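PDB 2O0Y: transcriptional regulator from Rhodococcus sp., which probably binds DNA through a helix-turn-helix domain and regulates transcription, as other members of the IclR family do. Local coordinates for residues 57-60 / 61-65; 83-86 / 87-90; 103-106 / 107-110; 243-246 / 247-251. All coordinates share one frame; numbering follows the deposited sequence.

All four contacts are continuous stretches, within or at an end of a helix, in which backbone bonds run from one turn to the next, and they differ in what the side chains meet. Contacts 1 and 2, with centres 22 Å apart, lie toward the probable DNA-binding end of the chain and both touch the second subunit; contact 1 also packs within its own domain, and in contact 2 two waters bridge the opening turn. Contacts 3 and 4 belong to two helices of the C-terminal domain and touch each other, Leu106 CD1 lying 3.4 Å from Cys243 CB. Their apolar faces share one core, whereas their outer faces carry polar pairs: a direct amide-carboxylate bond in contact 3, a guanidinium and a carboxylate joined through water in contact 4.

Contact 1: residues 57-60 / 61-65; sequences RLVA and TMCAR
Arg57 meets Thr61 one turn further along helix 52-64, the second helix of the helix-turn-helix motif after helix 41-48 and, by analogy with this fold, probably the one presented to DNA. The carbonyl of Arg57 receives the amide of Thr61, with Thr61 N 3.2 Å from Arg57 O. The side chain of Arg57 starts away from this turn and is exposed, as suits a charged residue, while Thr61 OG1 bonds the backbone N of Val19 in the second subunit. Leu58 comes next, its O 2.9 Å from Met62 N. Met62, present as selenomethionine, starts with CG anti to its carbonyl carbon (chi1 -69°), which lays CG 3.2 Å from Leu58 O; SE then passes 4.4 Å from Leu58 CB before the chain bends away. Both long apolar side chains suit this face because Leu28 of helix 18-29 packs against each. At Val59 the bond is short and almost along the C=O axis, Cys63 N to Val59 O measuring 2.8 Å. The CG1 branch of Val59 lies 4.1 Å from Cys63 SG, and the branched residue and the compact thiol both touch Tyr76 of the wing. Ala60 lies on the exposed side, where its O takes the amide of Ala64 at 2.9 Å and the Ala64 methyl lies 3.4 Å from Ala60 O. The hydrogen bonds across this turn are all main-chain, which leaves its side chains for outside partners: apolar ones for the domain core, and polar ones for the other subunit, where Arg65 forms salt bridges with Asp27 and Glu30.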
loop_
_atom_site.group_PDB
_atom_site.type_symbol
_atom_site.label_atom_id
_atom_site.label_comp_id
_atom_site.label_asym_id
_atom_site.label_seq_id
_atom_site.Cartn_x
_atom_site.Cartn_y
_atom_site.Cartn_z
ATOM N N ARG B 57 21.210 2.459 19.594
ATOM C CA ARG B 57 21.458 1.057 19.247
ATOM C C ARG B 57 20.230 0.378 18.606
ATOM O O ARG B 57 20.341 -0.369 17.628
ATOM C CB ARG B 57 21.907 0.294 20.485
ATOM C CG ARG B 57 21.844 -1.221 20.380
ATOM C CD ARG B 57 22.699 -1.932 21.470
ATOM N NE ARG B 57 22.476 -1.459 22.853
ATOM C CZ ARG B 57 21.309 -1.377 23.513
ATOM N NH1 ARG B 57 20.139 -1.677 22.933
ATOM N NH2 ARG B 57 21.314 -0.931 24.774
ATOM N N LEU B 58 19.057 0.619 19.170
ATOM C CA LEU B 58 17.836 -0.030 18.618
ATOM C C LEU B 58 17.496 0.539 17.274
ATOM O O LEU B 58 17.130 -0.224 16.356
ATOM C CB LEU B 58 16.638 0.092 19.578
ATOM C CG LEU B 58 16.764 -0.673 20.902
ATOM C CD1 LEU B 58 15.696 -0.225 21.967
ATOM C CD2 LEU B 58 16.676 -2.200 20.657
ATOM N N VAL B 59 17.634 1.864 17.118
ATOM C CA VAL B 59 17.317 2.490 15.834
ATOM C C VAL B 59 18.275 1.942 14.747
ATOM O O VAL B 59 17.829 1.594 13.667
ATOM C CB VAL B 59 17.353 4.029 15.938
ATOM C CG1 VAL B 59 17.387 4.665 14.559
ATOM C CG2 VAL B 59 16.102 4.514 16.701
ATOM N N ALA B 60 19.567 1.793 15.080
ATOM C CA ALA B 60 20.556 1.179 14.197
ATOM C C ALA B 60 20.105 -0.205 13.675
ATOM O O ALA B 60 20.099 -0.443 12.459
ATOM C CB ALA B 60 21.882 1.076 14.896
ATOM N N THR B 61 19.734 -1.117 14.583
ATOM C CA THR B 61 19.257 -2.444 14.178
ATOM C C THR B 61 18.008 -2.340 13.297
ATOM O O THR B 61 17.897 -3.033 12.281
ATOM C CB THR B 61 18.926 -3.359 15.404
ATOM O OG1 THR B 61 20.137 -3.644 16.099
ATOM C CG2 THR B 61 18.404 -4.705 14.919
HETATM N N MSE B 62 17.072 -1.475 13.686
HETATM C CA MSE B 62 15.833 -1.209 12.902
HETATM C C MSE B 62 16.084 -0.675 11.509
HETATM O O MSE B 62 15.460 -1.146 10.535
HETATM C CB MSE B 62 14.939 -0.236 13.721
HETATM C CG MSE B 62 14.384 -0.927 14.944
HETATM SE SE MSE B 62 13.662 0.320 16.326
HETATM C CE MSE B 62 11.811 0.589 15.507
ATOM N N CYS B 63 17.031 0.272 11.379
ATOM C CA CYS B 63 17.391 0.817 10.069
ATOM C C CYS B 63 18.091 -0.291 9.249
ATOM O O CYS B 63 17.791 -0.475 8.086
ATOM C CB CYS B 63 18.356 2.004 10.219
ATOM S SG CYS B 63 17.507 3.507 10.623
ATOM N N ALA B 64 19.014 -1.039 9.869
ATOM C CA ALA B 64 19.686 -2.108 9.157
ATOM C C ALA B 64 18.688 -3.091 8.565
ATOM O O ALA B 64 18.920 -3.675 7.534
ATOM C CB ALA B 64 20.649 -2.827 10.073
ATOM N N ARG B 65 17.567 -3.267 9.240
ATOM C CA ARG B 65 16.556 -4.195 8.781
ATOM C C ARG B 65 15.431 -3.532 7.943
ATOM O O ARG B 65 14.458 -4.199 7.592
ATOM C CB ARG B 65 15.923 -4.872 9.996
ATOM C CG ARG B 65 15.265 -6.178 9.673
ATOM C CD ARG B 65 16.329 -7.329 9.364
ATOM N NE ARG B 65 15.544 -8.483 8.964
ATOM C CZ ARG B 65 15.265 -9.518 9.736
ATOM N NH1 ARG B 65 15.761 -9.602 10.987
ATOM N NH2 ARG B 65 14.508 -10.486 9.247
#

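Contact 2: residues 83-86 / 87-90; sequences LRWV and RLAG
Leu88 meets Trp85 at the start of helix 86-92, the linker helix that leads from the winged helix-turn-helix toward the C-terminal domain. Just before it in sequence, Arg87 is joined to Leu83 by a water, which donates to Leu83 O at 2.7 Å and accepts from Arg87 N at 3.0 Å, filling the place of a direct bond between turns. The side chain of Arg87 is exposed, and its NH2 forms a long, weak ion pair with Glu131 of the second subunit. Leu88 repeats the pattern one residue on: a second water lies 2.9 Å from Arg84 O and 2.8 Å from Leu88 N. With CG anti to the backbone N (chi1 164°), the leucine brings CD2 to the edge of the Trp85 indole, near the ring plane and 4.2 Å from CD1, while CG of Arg84 covers the centre of one ring face. Bulky apolar groups fit here because the second subunit closes over them, its Met82 against Trp85 and its Pro37 against Leu88. Ala89 marks the first direct i to i+4 bond across the contact: its N is 2.9 Å from Trp85 O, and its small methyl lies 3.4 Å from that same oxygen. Gly90, exposed and lacking a side chain, continues the helix, its N reaching Val86 O at 3.1 Å from a direction tilted 22° out of the carbonyl plane.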
loop_
_atom_site.group_PDB
_atom_site.type_symbol
_atom_site.label_atom_id
_atom_site.label_comp_id
_atom_site.label_asym_id
_atom_site.label_seq_id
_atom_site.Cartn_x
_atom_site.Cartn_y
_atom_site.Cartn_z
ATOM N N LEU B 83 6.360 -2.460 4.285
ATOM C CA LEU B 83 5.531 -2.581 3.069
ATOM C C LEU B 83 5.331 -4.038 2.712
ATOM O O LEU B 83 4.461 -4.378 1.909
ATOM C CB LEU B 83 6.226 -1.865 1.890
ATOM C CG LEU B 83 6.431 -0.351 2.014
ATOM C CD1 LEU B 83 7.140 0.167 0.745
ATOM C CD2 LEU B 83 5.007 0.371 2.167
ATOM N N ARG B 84 6.137 -4.921 3.281
ATOM C CA ARG B 84 5.995 -6.328 2.887
ATOM C C ARG B 84 4.743 -6.953 3.428
ATOM O O ARG B 84 4.389 -8.070 3.001
ATOM C CB ARG B 84 7.223 -7.151 3.283
ATOM C CG ARG B 84 7.319 -7.454 4.753
ATOM C CD ARG B 84 8.805 -7.838 5.069
ATOM N NE ARG B 84 9.081 -9.195 4.593
ATOM C CZ ARG B 84 10.285 -9.677 4.276
ATOM N NH1 ARG B 84 11.355 -8.928 4.323
ATOM N NH2 ARG B 84 10.394 -10.925 3.866
ATOM N N TRP B 85 4.038 -6.256 4.350
ATOM C CA TRP B 85 2.729 -6.771 4.850
ATOM C C TRP B 85 1.513 -6.076 4.246
ATOM O O TRP B 85 0.376 -6.388 4.599
ATOM C CB TRP B 85 2.667 -6.802 6.414
ATOM C CG TRP B 85 3.730 -7.705 7.017
ATOM C CD1 TRP B 85 3.714 -9.081 7.035
ATOM C CD2 TRP B 85 4.993 -7.310 7.585
ATOM N NE1 TRP B 85 4.901 -9.560 7.590
ATOM C CE2 TRP B 85 5.686 -8.491 7.939
ATOM C CE3 TRP B 85 5.630 -6.075 7.770
ATOM C CZ2 TRP B 85 6.957 -8.454 8.541
ATOM C CZ3 TRP B 85 6.854 -6.023 8.398
ATOM C CH2 TRP B 85 7.511 -7.210 8.796
ATOM N N VAL B 86 1.749 -5.136 3.328
ATOM C CA VAL B 86 0.687 -4.392 2.664
ATOM C C VAL B 86 -0.286 -5.282 1.944
ATOM O O VAL B 86 -1.505 -5.119 2.129
ATOM C CB VAL B 86 1.242 -3.308 1.706
ATOM C CG1 VAL B 86 0.157 -2.763 0.742
ATOM C CG2 VAL B 86 1.832 -2.184 2.532
ATOM N N ARG B 87 0.219 -6.217 1.141
ATOM C CA ARG B 87 -0.697 -7.108 0.372
ATOM C C ARG B 87 -1.518 -7.988 1.304
ATOM O O ARG B 87 -2.724 -8.105 1.149
ATOM C CB ARG B 87 0.110 -8.020 -0.584
ATOM C CG ARG B 87 -0.754 -8.895 -1.487
ATOM C CD ARG B 87 0.061 -9.955 -2.208
ATOM N NE ARG B 87 1.131 -9.412 -3.048
ATOM C CZ ARG B 87 1.078 -9.269 -4.382
ATOM N NH1 ARG B 87 0.015 -9.622 -5.080
ATOM N NH2 ARG B 87 2.105 -8.753 -5.029
ATOM N N LEU B 88 -0.873 -8.591 2.296
ATOM C CA LEU B 88 -1.585 -9.385 3.303
ATOM C C LEU B 88 -2.686 -8.526 4.026
ATOM O O LEU B 88 -3.831 -8.956 4.170
ATOM C CB LEU B 88 -0.565 -9.919 4.337
ATOM C CG LEU B 88 -1.145 -10.446 5.649
ATOM C CD1 LEU B 88 -2.105 -11.686 5.420
ATOM C CD2 LEU B 88 -0.078 -10.798 6.631
ATOM N N ALA B 89 -2.324 -7.326 4.498
ATOM C CA ALA B 89 -3.303 -6.460 5.193
ATOM C C ALA B 89 -4.559 -6.186 4.328
ATOM O O ALA B 89 -5.732 -6.254 4.809
ATOM C CB ALA B 89 -2.644 -5.154 5.564
ATOM N N GLY B 90 -4.310 -5.880 3.064
ATOM C CA GLY B 90 -5.402 -5.568 2.102
ATOM C C GLY B 90 -6.347 -6.749 1.868
ATOM O O GLY B 90 -7.577 -6.604 1.879
HETATM O O HOH W 1 3.108 -6.069 0.265
HETATM O O HOH W 2 1.862 -9.128 2.169
#

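Contact 3: residues 103-106 / 107-110; sequences MRQL and SADT
The amide of Gln105 and the carboxylate of Asp109 meet across one turn of helix 97-110, their planes 60° apart. NE2 uses an N-H lying close to its own amide plane but reaches OD1 from above the carboxylate, 44° out of that plane, over 2.8 Å from Gln105 NE2 to Asp109 OD1. A bend at chi2 (64°) curls the glutamine forward over the acid, so that Gln105 CG also comes within 3.7 Å of Asp109 OD2. This is a polar i to i+4 pair on the outer side of a helix packed on the antiparallel sheet of the C-terminal domain. The amide N-H gives the carboxylate a partner near the C-terminal end of the helix, where a negative charge is otherwise probably disfavoured. With an alanine in place of Asp109, Gln105 NE2 would probably lose its acceptor and its amide be set free to turn. The inner side is apolar: Leu106 and Thr110 cross obliquely, with Leu106 CD1 3.7 Å from Thr110 CG2, and Leu225 of strand 219-228 touches both. Ser107 is small enough for its buried position, and its OG is satisfied by the backbone O of Glu112. Asp109 N bonds Gln105 O at 2.7 Å, somewhat bent. Threonine suits the last position because its hydroxyl can fold back on the helix while also meeting Glu112 N; OG1 takes the crowded position between backbone N and carbonyl carbon. Leu106 O is thereby gripped twice from opposite faces of its plane, by Thr110 N at 2.9 Å and Thr110 OG1 at 2.8 Å.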
loop_
_atom_site.group_PDB
_atom_site.type_symbol
_atom_site.label_atom_id
_atom_site.label_comp_id
_atom_site.label_asym_id
_atom_site.label_seq_id
_atom_site.Cartn_x
_atom_site.Cartn_y
_atom_site.Cartn_z
HETATM N N MSE B 103 -24.709 -3.811 8.777
HETATM C CA MSE B 103 -24.927 -3.774 7.323
HETATM C C MSE B 103 -25.897 -4.877 6.928
HETATM O O MSE B 103 -26.749 -4.715 6.045
HETATM C CB MSE B 103 -23.584 -3.983 6.615
HETATM C CG MSE B 103 -22.574 -2.886 6.837
HETATM SE SE MSE B 103 -20.834 -3.335 5.970
HETATM C CE MSE B 103 -21.362 -3.590 4.081
ATOM N N ARG B 104 -25.741 -6.030 7.556
ATOM C CA ARG B 104 -26.626 -7.160 7.280
ATOM C C ARG B 104 -28.056 -6.812 7.665
ATOM O O ARG B 104 -29.003 -7.008 6.876
ATOM C CB ARG B 104 -26.126 -8.430 8.018
ATOM C CG ARG B 104 -26.763 -9.683 7.486
ATOM C CD ARG B 104 -26.465 -10.892 8.375
ATOM N NE ARG B 104 -25.001 -11.136 8.367
ATOM C CZ ARG B 104 -24.187 -10.959 9.406
ATOM N NH1 ARG B 104 -22.897 -11.218 9.239
ATOM N NH2 ARG B 104 -24.647 -10.554 10.605
ATOM N N GLN B 105 -28.233 -6.217 8.847
ATOM C CA GLN B 105 -29.583 -5.836 9.254
ATOM C C GLN B 105 -30.192 -4.755 8.334
ATOM O O GLN B 105 -31.376 -4.792 7.980
ATOM C CB GLN B 105 -29.598 -5.426 10.735
ATOM C CG GLN B 105 -31.000 -5.175 11.289
ATOM C CD GLN B 105 -31.849 -6.434 11.289
ATOM O OE1 GLN B 105 -31.375 -7.506 11.663
ATOM N NE2 GLN B 105 -33.116 -6.308 10.856
ATOM N N LEU B 106 -29.393 -3.796 7.932
ATOM C CA LEU B 106 -29.808 -2.756 6.968
ATOM C C LEU B 106 -30.271 -3.418 5.682
ATOM O O LEU B 106 -31.290 -3.016 5.103
ATOM C CB LEU B 106 -28.601 -1.817 6.643
ATOM C CG LEU B 106 -28.950 -0.691 5.670
ATOM C CD1 LEU B 106 -30.229 0.086 6.186
ATOM C CD2 LEU B 106 -27.728 0.223 5.453
ATOM N N SER B 107 -29.511 -4.394 5.198
ATOM C CA SER B 107 -29.945 -5.120 3.983
ATOM C C SER B 107 -31.306 -5.795 4.187
ATOM O O SER B 107 -32.211 -5.680 3.348
ATOM C CB SER B 107 -28.900 -6.134 3.550
ATOM O OG SER B 107 -29.310 -6.673 2.332
ATOM N N ALA B 108 -31.486 -6.456 5.325
ATOM C CA ALA B 108 -32.775 -7.085 5.659
ATOM C C ALA B 108 -33.885 -6.048 5.766
ATOM O O ALA B 108 -35.020 -6.288 5.330
ATOM C CB ALA B 108 -32.678 -7.835 6.971
ATOM N N ASP B 109 -33.568 -4.902 6.367
ATOM C CA ASP B 109 -34.582 -3.874 6.664
ATOM C C ASP B 109 -34.991 -3.145 5.371
ATOM O O ASP B 109 -36.129 -2.717 5.235
ATOM C CB ASP B 109 -33.987 -2.867 7.669
ATOM C CG ASP B 109 -33.998 -3.378 9.122
ATOM O OD1 ASP B 109 -34.549 -4.471 9.390
ATOM O OD2 ASP B 109 -33.467 -2.664 10.019
ATOM N N THR B 110 -34.071 -2.998 4.410
ATOM C CA THR B 110 -34.426 -2.236 3.193
ATOM C C THR B 110 -34.757 -3.143 2.000
ATOM O O THR B 110 -35.439 -2.719 1.070
ATOM C CB THR B 110 -33.274 -1.299 2.736
ATOM O OG1 THR B 110 -32.106 -2.104 2.539
ATOM C CG2 THR B 110 -32.967 -0.194 3.770
#

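Contact 4: residues 243-246 / 247-251; sequences CTRA and AAEEI
Ala247 and Ala248 follow Cys243 and Thr244 by one turn and bond their carbonyls, on the tightly packed side of helix 237-254. Ala247 N lies 3.1 Å from Cys243 O and Ala248 N 3.0 Å from Thr244 O, and the methyl of Ala248 comes within 3.4 Å of Thr244 O. Thr244 is buried among Leu223, Leu225 and Phe210 of the sheet; its hydroxyl tolerates this because Tyr240 O, one turn earlier, bonds it. The alanines let the helix settle closely between two neighbours: in this C-terminal domain, grouped with the GAF clan, it lies on the antiparallel sheet and beside helix 97-110, whose Ile102 touches Ala247. The other side is looser and polar. Arg245 and Glu249 are one turn apart and oppositely charged, yet Arg245 NH1 and Glu249 OE2 stay 5.0 Å from each other, too far to pair. A water at the guanidinium edge, in its plane, bridges them, accepting from NH1 at 3.3 Å and donating to OE2. The arginine chain leaves with CG anti to its backbone N (chi1 -173°), which brings CG near the acid, 3.6 Å from OE2, while the guanidinium and carboxylate planes stand 53° apart. Long charged chains suit this more exposed side, though Arg245 also touches Phe210 and Tyr194. Glu250 lies back over the preceding turn, CG 3.2 Å from Ala246 O, with OE2 near the Ala246 methyl.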
loop_
_atom_site.group_PDB
_atom_site.type_symbol
_atom_site.label_atom_id
_atom_site.label_comp_id
_atom_site.label_asym_id
_atom_site.label_seq_id
_atom_site.Cartn_x
_atom_site.Cartn_y
_atom_site.Cartn_z
ATOM N N CYS B 243 -33.332 4.204 7.783
ATOM C CA CYS B 243 -32.495 3.051 8.147
ATOM C C CYS B 243 -31.030 3.291 7.848
ATOM O O CYS B 243 -30.171 2.895 8.635
ATOM C CB CYS B 243 -32.949 1.763 7.447
ATOM S SG CYS B 243 -34.651 1.343 7.889
ATOM N N THR B 244 -30.732 3.876 6.687
ATOM C CA THR B 244 -29.333 4.026 6.303
ATOM C C THR B 244 -28.670 5.082 7.166
ATOM O O THR B 244 -27.503 4.964 7.507
ATOM C CB THR B 244 -29.187 4.305 4.805
ATOM O OG1 THR B 244 -29.898 3.295 4.097
ATOM C CG2 THR B 244 -27.715 4.201 4.360
ATOM N N ARG B 245 -29.420 6.113 7.547
ATOM C CA ARG B 245 -28.884 7.171 8.423
ATOM C C ARG B 245 -28.482 6.598 9.750
ATOM O O ARG B 245 -27.412 6.902 10.229
ATOM C CB ARG B 245 -29.931 8.271 8.695
ATOM C CG ARG B 245 -29.330 9.445 9.442
ATOM C CD ARG B 245 -30.415 10.483 9.889
ATOM N NE ARG B 245 -31.056 11.150 8.754
ATOM C CZ ARG B 245 -30.483 12.087 7.999
ATOM N NH1 ARG B 245 -29.239 12.478 8.244
ATOM N NH2 ARG B 245 -31.158 12.663 7.010
ATOM N N ALA B 246 -29.354 5.793 10.359
ATOM C CA ALA B 246 -29.062 5.183 11.671
ATOM C C ALA B 246 -27.857 4.264 11.595
ATOM O O ALA B 246 -27.015 4.280 12.478
ATOM C CB ALA B 246 -30.266 4.420 12.185
ATOM N N ALA B 247 -27.799 3.443 10.552
ATOM C CA ALA B 247 -26.695 2.472 10.383
ATOM C C ALA B 247 -25.384 3.196 10.240
ATOM O O ALA B 247 -24.371 2.810 10.847
ATOM C CB ALA B 247 -26.963 1.629 9.123
ATOM N N ALA B 248 -25.367 4.233 9.407
ATOM C CA ALA B 248 -24.128 5.012 9.218
ATOM C C ALA B 248 -23.645 5.607 10.561
ATOM O O ALA B 248 -22.461 5.574 10.917
ATOM C CB ALA B 248 -24.361 6.122 8.168
ATOM N N GLU B 249 -24.585 6.143 11.319
ATOM C CA GLU B 249 -24.269 6.772 12.592
ATOM C C GLU B 249 -23.646 5.715 13.505
ATOM O O GLU B 249 -22.624 5.971 14.132
ATOM C CB GLU B 249 -25.542 7.341 13.221
ATOM C CG GLU B 249 -26.074 8.585 12.476
ATOM C CD GLU B 249 -27.369 9.200 13.058
ATOM O OE1 GLU B 249 -27.975 8.604 13.996
ATOM O OE2 GLU B 249 -27.785 10.286 12.552
ATOM N N GLU B 250 -24.287 4.546 13.593
ATOM C CA GLU B 250 -23.827 3.429 14.442
ATOM C C GLU B 250 -22.452 2.913 14.031
ATOM O O GLU B 250 -21.628 2.644 14.866
ATOM C CB GLU B 250 -24.834 2.290 14.392
ATOM C CG GLU B 250 -26.166 2.635 15.120
ATOM C CD GLU B 250 -27.319 1.743 14.726
ATOM O OE1 GLU B 250 -27.091 0.610 14.292
ATOM O OE2 GLU B 250 -28.485 2.175 14.855
ATOM N N ILE B 251 -22.232 2.744 12.724
ATOM C CA ILE B 251 -20.936 2.279 12.182
ATOM C C ILE B 251 -19.820 3.314 12.438
ATOM O O ILE B 251 -18.688 2.966 12.834
ATOM C CB ILE B 251 -21.079 1.943 10.642
ATOM C CG1 ILE B 251 -21.916 0.669 10.454
ATOM C CG2 ILE B 251 -19.737 1.767 10.005
ATOM C CD1 ILE B 251 -22.415 0.517 8.983
HETATM O O HOH W 3 -27.058 11.532 10.511
#